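Long-range contacts in argininosuccinate lyase (PDB 6RXA), which is an EDDS lyase, a C–N lyase of the aspartase/fumarase superfamily, and probably splits argininosuccinate into fumarate and arginine: residues Ala163-Leu168 and Tyr364-Asp369; Asp151-Val156 and Arg355-Ala360; His47-Val52 and Gln484-Ser489; Glu64-Leu69 and Gln491-Thr496. The protein carries 2 engineered substitutions. One frame throughout, in Å; residues are numbered along the deposited sequence.

Contact 1 (Ala163-Leu168 and Tyr364-Asp369)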
loop_
_atom_site.group_PDB
_atom_site.type_symbol
_atom_site.label_atom_id
_atom_site.label_comp_id
_atom_site.label_asym_id
_atom_site.label_seq_id
_atom_site.Cartn_x
_atom_site.Cartn_y
_atom_site.Cartn_z
ATOM N N ALA A 163 -30.210 -12.325 5.195
ATOM C CA ALA A 163 -29.868 -13.726 4.937
ATOM C C ALA A 163 -30.732 -14.689 5.741
ATOM O O ALA A 163 -31.588 -15.366 5.157
ATOM C CB ALA A 163 -28.372 -13.957 5.169
ATOM N N GLN A 164 -30.522 -14.804 7.051
ATOM C CA GLN A 164 -31.281 -15.720 7.903
ATOM C C GLN A 164 -31.403 -15.112 9.288
ATOM O O GLN A 164 -30.680 -14.181 9.649
ATOM C CB GLN A 164 -30.607 -17.091 7.994
ATOM C CG GLN A 164 -30.547 -17.891 6.684
ATOM C CD GLN A 164 -29.773 -19.191 6.831
ATOM O OE1 GLN A 164 -29.145 -19.447 7.863
ATOM N NE2 GLN A 164 -29.806 -20.018 5.791
ATOM N N PRO A 165 -32.303 -15.654 10.131
ATOM C CA PRO A 165 -32.427 -15.144 11.504
ATOM C C PRO A 165 -31.295 -15.621 12.405
ATOM O O PRO A 165 -30.903 -16.789 12.371
ATOM C CB PRO A 165 -33.775 -15.714 11.975
ATOM C CG PRO A 165 -34.501 -16.104 10.709
ATOM C CD PRO A 165 -33.407 -16.568 9.795
ATOM N N ILE A 166 -30.787 -14.694 13.228
ATOM C CA ILE A 166 -29.816 -14.987 14.277
ATOM C C ILE A 166 -30.250 -14.224 15.524
ATOM O O ILE A 166 -31.415 -13.838 15.654
ATOM C CB ILE A 166 -28.390 -14.598 13.848
ATOM C CG1 ILE A 166 -28.305 -13.103 13.550
ATOM C CG2 ILE A 166 -27.952 -15.409 12.640
ATOM C CD1 ILE A 166 -26.885 -12.543 13.634
ATOM N N THR A 167 -29.314 -13.982 16.438
ATOM C CA THR A 167 -29.545 -13.053 17.536
ATOM C C THR A 167 -28.380 -12.074 17.594
ATOM O O THR A 167 -27.291 -12.338 17.076
ATOM C CB THR A 167 -29.643 -13.762 18.889
ATOM O OG1 THR A 167 -28.356 -14.312 19.206
ATOM C CG2 THR A 167 -30.683 -14.861 18.854
ATOM N N LEU A 168 -28.611 -10.933 18.244
ATOM C CA LEU A 168 -27.520 -9.985 18.452
ATOM C C LEU A 168 -26.372 -10.626 19.229
ATOM O O LEU A 168 -25.198 -10.360 18.942
ATOM C CB LEU A 168 -28.049 -8.724 19.139
ATOM C CG LEU A 168 -27.027 -7.637 19.481
ATOM C CD1 LEU A 168 -26.263 -7.182 18.240
ATOM C CD2 LEU A 168 -27.723 -6.471 20.142
ATOM N N TYR A 364 -38.311 -12.130 4.573
ATOM C CA TYR A 364 -38.022 -13.356 3.811
ATOM C C TYR A 364 -36.738 -14.061 4.211
ATOM O O TYR A 364 -36.344 -15.033 3.516
ATOM C CB TYR A 364 -38.092 -13.160 2.290
ATOM C CG TYR A 364 -39.358 -12.451 1.844
ATOM C CD1 TYR A 364 -40.594 -13.069 1.937
ATOM C CD2 TYR A 364 -39.309 -11.147 1.361
ATOM C CE1 TYR A 364 -41.749 -12.412 1.551
ATOM C CE2 TYR A 364 -40.455 -10.487 0.974
ATOM C CZ TYR A 364 -41.668 -11.125 1.065
ATOM O OH TYR A 364 -42.814 -10.462 0.673
ATOM N N SER A 365 -36.086 -13.678 5.304
ATOM C CA SER A 365 -34.927 -14.423 5.779
ATOM C C SER A 365 -35.280 -15.829 6.264
ATOM O O SER A 365 -34.368 -16.649 6.444
ATOM C CB SER A 365 -34.215 -13.633 6.878
ATOM O OG SER A 365 -34.935 -13.682 8.089
ATOM N N THR A 366 -36.555 -16.123 6.499
ATOM C CA THR A 366 -36.976 -17.459 6.925
ATOM C C THR A 366 -37.143 -18.436 5.767
ATOM O O THR A 366 -37.552 -19.578 5.998
ATOM C CB THR A 366 -38.286 -17.353 7.714
ATOM O OG1 THR A 366 -39.258 -16.667 6.911
ATOM C CG2 THR A 366 -38.058 -16.588 9.014
ATOM N N MET A 367 -36.816 -18.056 4.531
ATOM C CA MET A 367 -37.116 -18.936 3.407
ATOM C C MET A 367 -36.229 -20.183 3.370
ATOM O O MET A 367 -36.649 -21.206 2.816
ATOM C CB MET A 367 -37.029 -18.180 2.083
ATOM C CG MET A 367 -38.099 -17.126 1.905
ATOM S SD MET A 367 -39.767 -17.805 1.921
ATOM C CE MET A 367 -40.380 -17.151 3.475
ATOM N N THR A 368 -35.016 -20.129 3.928
ATOM C CA THR A 368 -34.203 -21.340 3.970
ATOM C C THR A 368 -34.896 -22.413 4.792
ATOM O O THR A 368 -34.972 -23.575 4.382
ATOM C CB THR A 368 -32.820 -21.080 4.557
ATOM O OG1 THR A 368 -32.091 -20.168 3.740
ATOM C CG2 THR A 368 -32.044 -22.404 4.616
ATOM N N ASP A 369 -35.437 -22.036 5.950
ATOM C CA ASP A 369 -36.123 -23.031 6.767
ATOM C C ASP A 369 -37.341 -23.601 6.056
ATOM O O ASP A 369 -37.646 -24.790 6.192
ATOM C CB ASP A 369 -36.486 -22.477 8.136
ATOM C CG ASP A 369 -35.355 -22.643 9.122
ATOM O OD1 ASP A 369 -34.210 -22.822 8.655
ATOM O OD2 ASP A 369 -35.604 -22.619 10.350
#
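The second strand of a two-stranded antiparallel hairpin (153-158 and 161-167), through A163, Q164 and P165, meets the type I turn Y364–M367 that leads into helix 367-378. The nearest backbones are those of Q164 and S365, and they meet through CA-H...O contacts. Q164 CA lies 3.5 Å from S365 O, almost straight at its hydrogen (169°), whereas A163 O comes within 3.3 Å of S365 O, a meeting of two acceptors. That oxygen of A163 also lies against the CA of S365 and takes a weak hydrogen bond from Q285 of a neighbouring subunit. S365 OG sits between the backbone N and the carbonyl carbon (chi1 75°), and from there it touches P165 CG at 3.6 Å. The proline ring is met a second time at its CG, 4.0 Å from T366 CG2. Further out, the extended chain of Q164 crosses the T368 side chain at about a right angle, and its NE2 gives T368 OG1 a weak hydrogen bond of 3.1 Å (147°). The other end of this amide, OE1, accepts from R443, an arginine that also forms a salt bridge with D369. Here, then, is a worked case of a buried junction in which strong direct bonds are scarce: C–H contacts and proline packing make up the close meeting, while one amide, shared between a threonine and an arginine, has both its ends engaged.

Contact 2 (Asp151-Val156 and Arg355-Ala360)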
loop_
_atom_site.group_PDB
_atom_site.type_symbol
_atom_site.label_atom_id
_atom_site.label_comp_id
_atom_site.label_asym_id
_atom_site.label_seq_id
_atom_site.Cartn_x
_atom_site.Cartn_y
_atom_site.Cartn_z
ATOM N N ASP A 151 -31.630 -13.587 23.364
ATOM C CA ASP A 151 -32.989 -13.662 22.848
ATOM C C ASP A 151 -33.310 -12.530 21.879
ATOM O O ASP A 151 -34.474 -12.360 21.503
ATOM C CB ASP A 151 -34.016 -13.608 23.987
ATOM C CG ASP A 151 -33.922 -14.785 24.930
ATOM O OD1 ASP A 151 -33.529 -15.881 24.487
ATOM O OD2 ASP A 151 -34.251 -14.610 26.122
ATOM N N THR A 152 -32.325 -11.716 21.505
ATOM C CA THR A 152 -32.576 -10.548 20.660
ATOM C C THR A 152 -32.527 -10.988 19.198
ATOM O O THR A 152 -31.521 -10.852 18.503
ATOM C CB THR A 152 -31.566 -9.451 20.971
ATOM O OG1 THR A 152 -31.697 -9.084 22.351
ATOM C CG2 THR A 152 -31.812 -8.224 20.119
ATOM N N VAL A 153 -33.658 -11.525 18.726
ATOM C CA VAL A 153 -33.725 -12.024 17.355
ATOM C C VAL A 153 -33.565 -10.883 16.357
ATOM O O VAL A 153 -34.140 -9.800 16.510
ATOM C CB VAL A 153 -35.031 -12.809 17.147
ATOM C CG1 VAL A 153 -36.242 -11.923 17.332
ATOM C CG2 VAL A 153 -35.063 -13.446 15.755
ATOM N N MET A 154 -32.777 -11.134 15.313
ATOM C CA MET A 154 -32.508 -10.141 14.283
ATOM C C MET A 154 -31.956 -10.902 13.090
ATOM O O MET A 154 -31.562 -12.062 13.211
ATOM C CB MET A 154 -31.504 -9.096 14.754
ATOM C CG MET A 154 -30.075 -9.611 14.846
ATOM S SD MET A 154 -28.915 -8.308 15.345
ATOM C CE MET A 154 -27.355 -9.054 14.848
ATOM N N VAL A 155 -31.910 -10.241 11.937
ATOM C CA VAL A 155 -31.344 -10.892 10.762
ATOM C C VAL A 155 -29.836 -10.675 10.704
ATOM O O VAL A 155 -29.301 -9.647 11.134
ATOM C CB VAL A 155 -32.025 -10.447 9.449
ATOM C CG1 VAL A 155 -33.531 -10.622 9.548
ATOM C CG2 VAL A 155 -31.672 -9.004 9.120
ATOM N N VAL A 156 -29.147 -11.669 10.165
ATOM C CA VAL A 156 -27.773 -11.529 9.706
ATOM C C VAL A 156 -27.809 -11.249 8.205
ATOM O O VAL A 156 -28.721 -11.686 7.489
ATOM C CB VAL A 156 -26.932 -12.779 10.044
ATOM C CG1 VAL A 156 -27.350 -13.973 9.206
ATOM C CG2 VAL A 156 -25.429 -12.483 9.854
ATOM N N ARG A 355 -38.154 -3.733 15.995
ATOM C CA ARG A 355 -37.900 -3.618 14.562
ATOM C C ARG A 355 -37.028 -4.769 14.073
ATOM O O ARG A 355 -37.251 -5.296 12.976
ATOM C CB ARG A 355 -37.274 -2.258 14.261
ATOM C CG ARG A 355 -37.022 -1.945 12.805
ATOM C CD ARG A 355 -38.217 -1.380 12.043
ATOM N NE ARG A 355 -38.894 -0.169 12.549
ATOM C CZ ARG A 355 -38.366 0.860 13.223
ATOM N NH1 ARG A 355 -37.092 0.899 13.592
ATOM N NH2 ARG A 355 -39.163 1.866 13.557
ATOM N N MET A 356 -36.036 -5.176 14.865
ATOM C CA MET A 356 -35.217 -6.327 14.500
ATOM C C MET A 356 -36.086 -7.561 14.283
ATOM O O MET A 356 -35.948 -8.263 13.275
ATOM C CB MET A 356 -34.204 -6.610 15.607
ATOM C CG MET A 356 -33.007 -5.671 15.649
ATOM S SD MET A 356 -31.966 -6.045 17.073
ATOM C CE MET A 356 -30.500 -5.096 16.686
ATOM N N ARG A 357 -36.992 -7.830 15.222
ATOM C CA ARG A 357 -37.893 -8.972 15.082
ATOM C C ARG A 357 -38.807 -8.801 13.876
ATOM O O ARG A 357 -39.064 -9.765 13.139
ATOM C CB ARG A 357 -38.722 -9.123 16.355
ATOM C CG ARG A 357 -39.596 -10.368 16.396
ATOM C CD ARG A 357 -40.443 -10.378 17.692
ATOM N NE ARG A 357 -39.759 -9.741 18.827
ATOM C CZ ARG A 357 -40.128 -8.592 19.404
ATOM N NH1 ARG A 357 -39.424 -8.106 20.420
ATOM N NH2 ARG A 357 -41.199 -7.930 18.982
ATOM N N GLN A 358 -39.313 -7.585 13.653
ATOM C CA GLN A 358 -40.205 -7.353 12.521
ATOM C C GLN A 358 -39.529 -7.718 11.205
ATOM O O GLN A 358 -40.095 -8.441 10.380
ATOM C CB GLN A 358 -40.642 -5.888 12.483
ATOM C CG GLN A 358 -41.528 -5.546 11.305
ATOM C CD GLN A 358 -41.951 -4.090 11.284
ATOM O OE1 GLN A 358 -41.456 -3.272 12.063
ATOM N NE2 GLN A 358 -42.873 -3.760 10.390
ATOM N N TYR A 359 -38.323 -7.204 10.973
ATOM C CA TYR A 359 -37.614 -7.550 9.751
ATOM C C TYR A 359 -37.431 -9.060 9.643
ATOM O O TYR A 359 -37.668 -9.650 8.584
ATOM C CB TYR A 359 -36.255 -6.870 9.712
ATOM C CG TYR A 359 -36.279 -5.381 9.490
ATOM C CD1 TYR A 359 -37.440 -4.710 9.138
ATOM C CD2 TYR A 359 -35.133 -4.641 9.646
ATOM C CE1 TYR A 359 -37.436 -3.330 8.932
ATOM C CE2 TYR A 359 -35.119 -3.282 9.428
ATOM C CZ TYR A 359 -36.255 -2.626 9.085
ATOM O OH TYR A 359 -36.226 -1.255 8.888
ATOM N N ALA A 360 -37.011 -9.704 10.738
ATOM C CA ALA A 360 -36.775 -11.147 10.693
ATOM C C ALA A 360 -38.037 -11.904 10.303
ATOM O O ALA A 360 -37.975 -12.901 9.570
ATOM C CB ALA A 360 -36.253 -11.645 12.041
HETATM O O HOH W 1 -33.423 -7.903 11.856
#
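M154 and M356 mark the closest backbone approach, their CA atoms 4.7 Å apart, where strand segment 153-156 passes helix segment 355-360 with axes 6.3 Å apart at 56°. Because the two lie so near, M356 CB rests directly on V153 O at 3.3 Å. With M356 CG anti to its carbonyl carbon (chi1 -77°), the side chains of M154 and M356 run side by side in the same direction, CB to CB at 3.8 Å, and the sulphur of M154 reaches the CE methyl of M356. The sulphur of M356 in turn touches T152 CG2 at 3.7 Å. One residue before M154, V153 CG1 meets R357 CG at 3.8 Å, the valine crossing the aliphatic part of the arginine at about a right angle. V155, modelled in two conformers, brings CG1 to A360 in one of them. A water supplies the polar link: V155 N donates to it over 2.8 Å, and it donates to M356 O over 2.9 Å. M356 O, already the acceptor of the helical bond from A360 N, is thus gripped twice, which illustrates how one solvent molecule can satisfy a strand N–H turned toward a helix. The partner strand 161-167 pairs with this one through M154 and V156, helix 168-193 packs on M154 through L168 and Y171, and helix 436-442 closes over V153 and A360.

Contact 3 (His47-Val52 and Gln484-Ser489)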
loop_
_atom_site.group_PDB
_atom_site.type_symbol
_atom_site.label_atom_id
_atom_site.label_comp_id
_atom_site.label_asym_id
_atom_site.label_seq_id
_atom_site.Cartn_x
_atom_site.Cartn_y
_atom_site.Cartn_z
ATOM N N HIS A 47 20.728 3.580 29.322
ATOM C CA HIS A 47 22.009 4.084 29.812
ATOM C C HIS A 47 22.304 3.533 31.201
ATOM O O HIS A 47 23.435 3.133 31.502
ATOM C CB HIS A 47 22.015 5.610 29.881
ATOM C CG HIS A 47 21.752 6.282 28.577
ATOM N ND1 HIS A 47 22.137 5.747 27.369
ATOM C CD2 HIS A 47 21.120 7.446 28.291
ATOM C CE1 HIS A 47 21.757 6.553 26.394
ATOM N NE2 HIS A 47 21.134 7.587 26.926
ATOM N N ARG A 48 21.296 3.527 32.072
ATOM C CA ARG A 48 21.488 3.028 33.429
ATOM C C ARG A 48 21.805 1.538 33.419
ATOM O O ARG A 48 22.730 1.090 34.108
ATOM C CB ARG A 48 20.241 3.326 34.257
ATOM C CG ARG A 48 20.064 4.807 34.553
ATOM C CD ARG A 48 18.775 5.083 35.301
ATOM N NE ARG A 48 18.717 6.474 35.751
ATOM C CZ ARG A 48 18.418 7.505 34.963
ATOM N NH1 ARG A 48 18.151 7.317 33.683
ATOM N NH2 ARG A 48 18.388 8.732 35.461
ATOM N N ALA A 49 21.047 0.753 32.653
ATOM C CA ALA A 49 21.288 -0.689 32.623
ATOM C C ALA A 49 22.657 -1.014 32.041
ATOM O O ALA A 49 23.361 -1.902 32.546
ATOM C CB ALA A 49 20.192 -1.394 31.823
ATOM N N HIS A 50 23.041 -0.328 30.965
ATOM C CA HIS A 50 24.347 -0.572 30.365
ATOM C C HIS A 50 25.456 -0.256 31.356
ATOM O O HIS A 50 26.396 -1.042 31.529
ATOM C CB HIS A 50 24.480 0.270 29.098
ATOM C CG HIS A 50 25.758 0.041 28.368
ATOM N ND1 HIS A 50 26.005 -1.109 27.647
ATOM C CD2 HIS A 50 26.862 0.812 28.248
ATOM C CE1 HIS A 50 27.214 -1.031 27.116
ATOM N NE2 HIS A 50 27.757 0.118 27.471
ATOM N N VAL A 51 25.344 0.882 32.046
ATOM C CA VAL A 51 26.355 1.294 33.018
ATOM C C VAL A 51 26.433 0.321 34.191
ATOM O O VAL A 51 27.528 -0.031 34.642
ATOM C CB VAL A 51 26.082 2.743 33.465
ATOM C CG1 VAL A 51 26.850 3.074 34.722
ATOM C CG2 VAL A 51 26.429 3.713 32.342
ATOM N N VAL A 52 25.284 -0.119 34.711
ATOM C CA VAL A 52 25.276 -1.121 35.777
ATOM C C VAL A 52 25.979 -2.397 35.320
ATOM O O VAL A 52 26.824 -2.950 36.036
ATOM C CB VAL A 52 23.836 -1.390 36.251
ATOM C CG1 VAL A 52 23.791 -2.602 37.165
ATOM C CG2 VAL A 52 23.279 -0.165 36.952
ATOM N N GLN A 484 12.198 -2.045 38.849
ATOM C CA GLN A 484 12.530 -1.806 40.254
ATOM C C GLN A 484 13.918 -2.341 40.596
ATOM O O GLN A 484 14.667 -1.700 41.347
ATOM C CB GLN A 484 11.470 -2.424 41.165
ATOM C CG GLN A 484 11.550 -1.934 42.610
ATOM C CD GLN A 484 11.351 -0.431 42.727
ATOM O OE1 GLN A 484 10.297 0.100 42.377
ATOM N NE2 GLN A 484 12.376 0.263 43.205
ATOM N N THR A 485 14.278 -3.516 40.063
ATOM C CA THR A 485 15.621 -4.052 40.274
ATOM C C THR A 485 16.678 -3.073 39.772
ATOM O O THR A 485 17.686 -2.827 40.449
ATOM C CB THR A 485 15.772 -5.405 39.571
ATOM O OG1 THR A 485 14.935 -6.386 40.191
ATOM C CG2 THR A 485 17.223 -5.885 39.623
ATOM N N LEU A 486 16.466 -2.514 38.579
ATOM C CA LEU A 486 17.403 -1.540 38.029
ATOM C C LEU A 486 17.481 -0.302 38.912
ATOM O O LEU A 486 18.572 0.189 39.224
ATOM C CB LEU A 486 16.979 -1.167 36.610
ATOM C CG LEU A 486 17.855 -0.159 35.863
ATOM C CD1 LEU A 486 19.312 -0.604 35.882
ATOM C CD2 LEU A 486 17.334 0.017 34.441
ATOM N N ALA A 487 16.324 0.224 39.326
ATOM C CA ALA A 487 16.321 1.413 40.172
ATOM C C ALA A 487 17.065 1.159 41.479
ATOM O O ALA A 487 17.863 1.997 41.924
ATOM C CB ALA A 487 14.880 1.867 40.417
ATOM N N ASP A 488 16.847 -0.014 42.090
ATOM C CA ASP A 488 17.560 -0.370 43.313
ATOM C C ASP A 488 19.063 -0.454 43.081
ATOM O O ASP A 488 19.853 -0.016 43.927
ATOM C CB ASP A 488 17.075 -1.727 43.828
ATOM C CG ASP A 488 15.678 -1.677 44.402
ATOM O OD1 ASP A 488 15.103 -0.570 44.499
ATOM O OD2 ASP A 488 15.153 -2.756 44.741
ATOM N N SER A 489 19.473 -1.042 41.954
ATOM C CA SER A 489 20.891 -1.190 41.655
ATOM C C SER A 489 21.552 0.170 41.497
ATOM O O SER A 489 22.667 0.394 41.987
ATOM C CB SER A 489 21.073 -2.005 40.372
ATOM O OG SER A 489 20.673 -3.354 40.548
#
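L486 presents both its methyls to the helix segment 47-52. CD1 lies over the backbone at A49, 3.8 Å from A49 CA, and CD2 meets the A49 CB methyl at 4.1 Å. One turn on, V52 CG2 approaches the same CD1 at 4.1 Å, its side chain set obliquely to the leucine, while V52 CG1 faces S489 CB at 4.2 Å. With CG anti to the backbone N (chi1 -180°), the leucine sends its branch point out between the two helices. An alanine here would probably open a gap against A49 and V52, since the contacts of both methyls would be gone. The second shell is polar and begins within segment 484-489 of helix 451-500. S489 OG donates to T485 O over 3.0 Å, reaching that oxygen from the opposite face to S489 N, so the hydroxyl is turned back onto its own helix and CB is left to meet the valine. Across the contact, R48 CB lies loosely near L486 CD1, and the arginine's guanidinium forms a salt bridge with D76 of helix 62-79. L218 of helix 212-218 packs on A49 and V52 as well. The axes of the two segments pass 10.2 Å apart at 61°, a helix-on-helix contact carried by small and branched side chains, by which the long C-terminal helix 451-500 is joined to helix 35-56 within this predominantly helical fold.

Contact 4 (Glu64-Leu69 and Gln491-Thr496)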
loop_
_atom_site.group_PDB
_atom_site.type_symbol
_atom_site.label_atom_id
_atom_site.label_comp_id
_atom_site.label_asym_id
_atom_site.label_seq_id
_atom_site.Cartn_x
_atom_site.Cartn_y
_atom_site.Cartn_z
ATOM N N GLU A 64 33.289 5.506 39.150
ATOM C CA GLU A 64 32.931 6.021 37.832
ATOM C C GLU A 64 31.449 5.819 37.568
ATOM O O GLU A 64 30.760 6.723 37.071
ATOM C CB GLU A 64 33.736 5.295 36.753
ATOM C CG GLU A 64 35.217 5.653 36.738
ATOM C CD GLU A 64 36.022 4.786 35.787
ATOM O OE1 GLU A 64 35.715 3.579 35.666
ATOM O OE2 GLU A 64 36.972 5.310 35.173
ATOM N N SER A 65 30.942 4.637 37.910
ATOM C CA SER A 65 29.536 4.321 37.702
ATOM C C SER A 65 28.645 5.286 38.466
ATOM O O SER A 65 27.696 5.844 37.904
ATOM C CB SER A 65 29.300 2.874 38.142
ATOM O OG SER A 65 27.959 2.480 37.955
ATOM N N ALA A 66 28.960 5.533 39.739
ATOM C CA ALA A 66 28.142 6.440 40.531
ATOM C C ALA A 66 28.135 7.839 39.933
ATOM O O ALA A 66 27.092 8.500 39.900
ATOM C CB ALA A 66 28.661 6.496 41.969
ATOM N N THR A 67 29.300 8.318 39.486
ATOM C CA THR A 67 29.376 9.646 38.890
ATOM C C THR A 67 28.494 9.736 37.652
ATOM O O THR A 67 27.722 10.691 37.489
ATOM C CB THR A 67 30.825 9.977 38.542
ATOM O OG1 THR A 67 31.630 9.911 39.728
ATOM C CG2 THR A 67 30.896 11.365 37.942
ATOM N N ILE A 68 28.582 8.731 36.777
ATOM C CA ILE A 68 27.760 8.688 35.574
ATOM C C ILE A 68 26.277 8.631 35.933
ATOM O O ILE A 68 25.470 9.413 35.422
ATOM C CB ILE A 68 28.176 7.496 34.693
ATOM C CG1 ILE A 68 29.588 7.716 34.139
ATOM C CG2 ILE A 68 27.186 7.308 33.550
ATOM C CD1 ILE A 68 30.226 6.480 33.532
ATOM N N LEU A 69 25.898 7.697 36.814
ATOM C CA LEU A 69 24.484 7.487 37.111
ATOM C C LEU A 69 23.847 8.725 37.735
ATOM O O LEU A 69 22.707 9.073 37.402
ATOM C CB LEU A 69 24.294 6.257 38.003
ATOM C CG LEU A 69 24.677 4.916 37.380
ATOM C CD1 LEU A 69 24.765 3.826 38.426
ATOM C CD2 LEU A 69 23.653 4.528 36.314
ATOM N N GLN A 491 20.611 3.025 42.839
ATOM C CA GLN A 491 20.740 3.698 44.126
ATOM C C GLN A 491 21.834 3.056 44.973
ATOM O O GLN A 491 22.590 3.763 45.653
ATOM C CB GLN A 491 19.397 3.749 44.846
ATOM C CG GLN A 491 18.428 4.783 44.264
ATOM C CD GLN A 491 19.089 6.118 43.915
ATOM O OE1 GLN A 491 19.029 6.576 42.760
ATOM N NE2 GLN A 491 19.734 6.743 44.906
ATOM N N GLN A 492 21.958 1.723 44.930
ATOM C CA GLN A 492 23.040 1.045 45.645
ATOM C C GLN A 492 24.396 1.621 45.256
ATOM O O GLN A 492 25.223 1.940 46.120
ATOM C CB GLN A 492 23.004 -0.460 45.345
ATOM C CG GLN A 492 21.941 -1.211 46.109
ATOM C CD GLN A 492 21.599 -2.564 45.510
ATOM O OE1 GLN A 492 22.200 -3.019 44.519
ATOM N NE2 GLN A 492 20.600 -3.211 46.097
ATOM N N ILE A 493 24.638 1.766 43.954
ATOM C CA ILE A 493 25.920 2.260 43.474
ATOM C C ILE A 493 26.136 3.704 43.906
ATOM O O ILE A 493 27.202 4.059 44.425
ATOM C CB ILE A 493 25.999 2.104 41.947
ATOM C CG1 ILE A 493 26.142 0.626 41.575
ATOM C CG2 ILE A 493 27.165 2.898 41.388
ATOM C CD1 ILE A 493 25.770 0.291 40.131
ATOM N N ILE A 494 25.133 4.559 43.703
ATOM C CA ILE A 494 25.295 5.976 44.029
ATOM C C ILE A 494 25.542 6.152 45.523
ATOM O O ILE A 494 26.418 6.917 45.949
ATOM C CB ILE A 494 24.085 6.794 43.546
ATOM C CG1 ILE A 494 24.049 6.844 42.019
ATOM C CG2 ILE A 494 24.141 8.209 44.132
ATOM C CD1 ILE A 494 22.765 7.447 41.446
ATOM N N GLN A 495 24.751 5.466 46.351
ATOM C CA GLN A 495 24.851 5.686 47.787
ATOM C C GLN A 495 26.118 5.070 48.366
ATOM O O GLN A 495 26.719 5.630 49.294
ATOM C CB GLN A 495 23.623 5.126 48.499
ATOM C CG GLN A 495 22.366 5.911 48.215
ATOM C CD GLN A 495 22.500 7.362 48.627
ATOM O OE1 GLN A 495 22.889 7.666 49.753
ATOM N NE2 GLN A 495 22.204 8.266 47.706
ATOM N N THR A 496 26.515 3.896 47.866
ATOM C CA THR A 496 27.749 3.284 48.341
ATOM C C THR A 496 28.948 4.168 48.020
ATOM O O THR A 496 29.829 4.367 48.864
ATOM C CB THR A 496 27.919 1.889 47.738
ATOM O OG1 THR A 496 26.877 1.034 48.222
ATOM C CG2 THR A 496 29.273 1.308 48.122
#
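I493 reaches helix segment 64-69 with a first torsion (chi1 -71°) that sets CG1 anti to its carbonyl carbon and thereby CG2 anti to its backbone N. S65 answers with OG anti to its own backbone N (chi1 -179°), and the hydroxyl comes to 3.5 Å from I493 CG2. That methyl is the hub of the contact: it also lies 3.6 Å from the backbone N of A66 and 3.9 Å from L69 CD1, the leucine side chain crossing the isoleucine at about a right angle. An alanine in place of I493 would probably leave a gap facing S65 OG and L69 CD1, with the leucine end freer to turn. A66 lets the helices come close, its CA being 4.5 Å from that of I494, and its CB rests among I493 O, at 3.8 Å, the I493 CG2 methyl and I494 CA. I494 continues the line, its CD1 meeting L69 CB at 4.0 Å. The axes are 8.3 Å apart and cross at -110°, with the alanine at the point where the CA atoms come nearest. S65 OG is not left to the hydrocarbon alone, for it is hydrogen-bonded to T55 OG1 at the end of helix 35-56. Around this core, V62 from the start of helix 62-79 packs on I493, S70 of that helix touches I494, V490 of helix 451-500 touches L69, and V51 of helix 35-56 lies behind S65, I68 and L69, so three helices meet here.

The four contacts form two pairs at opposite sides of the chain's centre. Contacts 1 and 2 lie about 9 Å apart between centres and share one hairpin: I166 N to M154 O at 2.7 Å is a probable hydrogen bond, and their second segments belong to successive helices. Contacts 3 and 4, about 10 Å apart between centres, both use helix 451-500, and V51 CG1 packs on S65 OG at 3.5 Å. Between the pairs, contacts 1 and 3 have centres about 62 Å apart. The hairpin end is near a ligand site: the side chains of A163 and V155 are about 4 Å and 10 Å from that of fumarate-binding T158, whereas contacts 3 and 4 lie away from such sites.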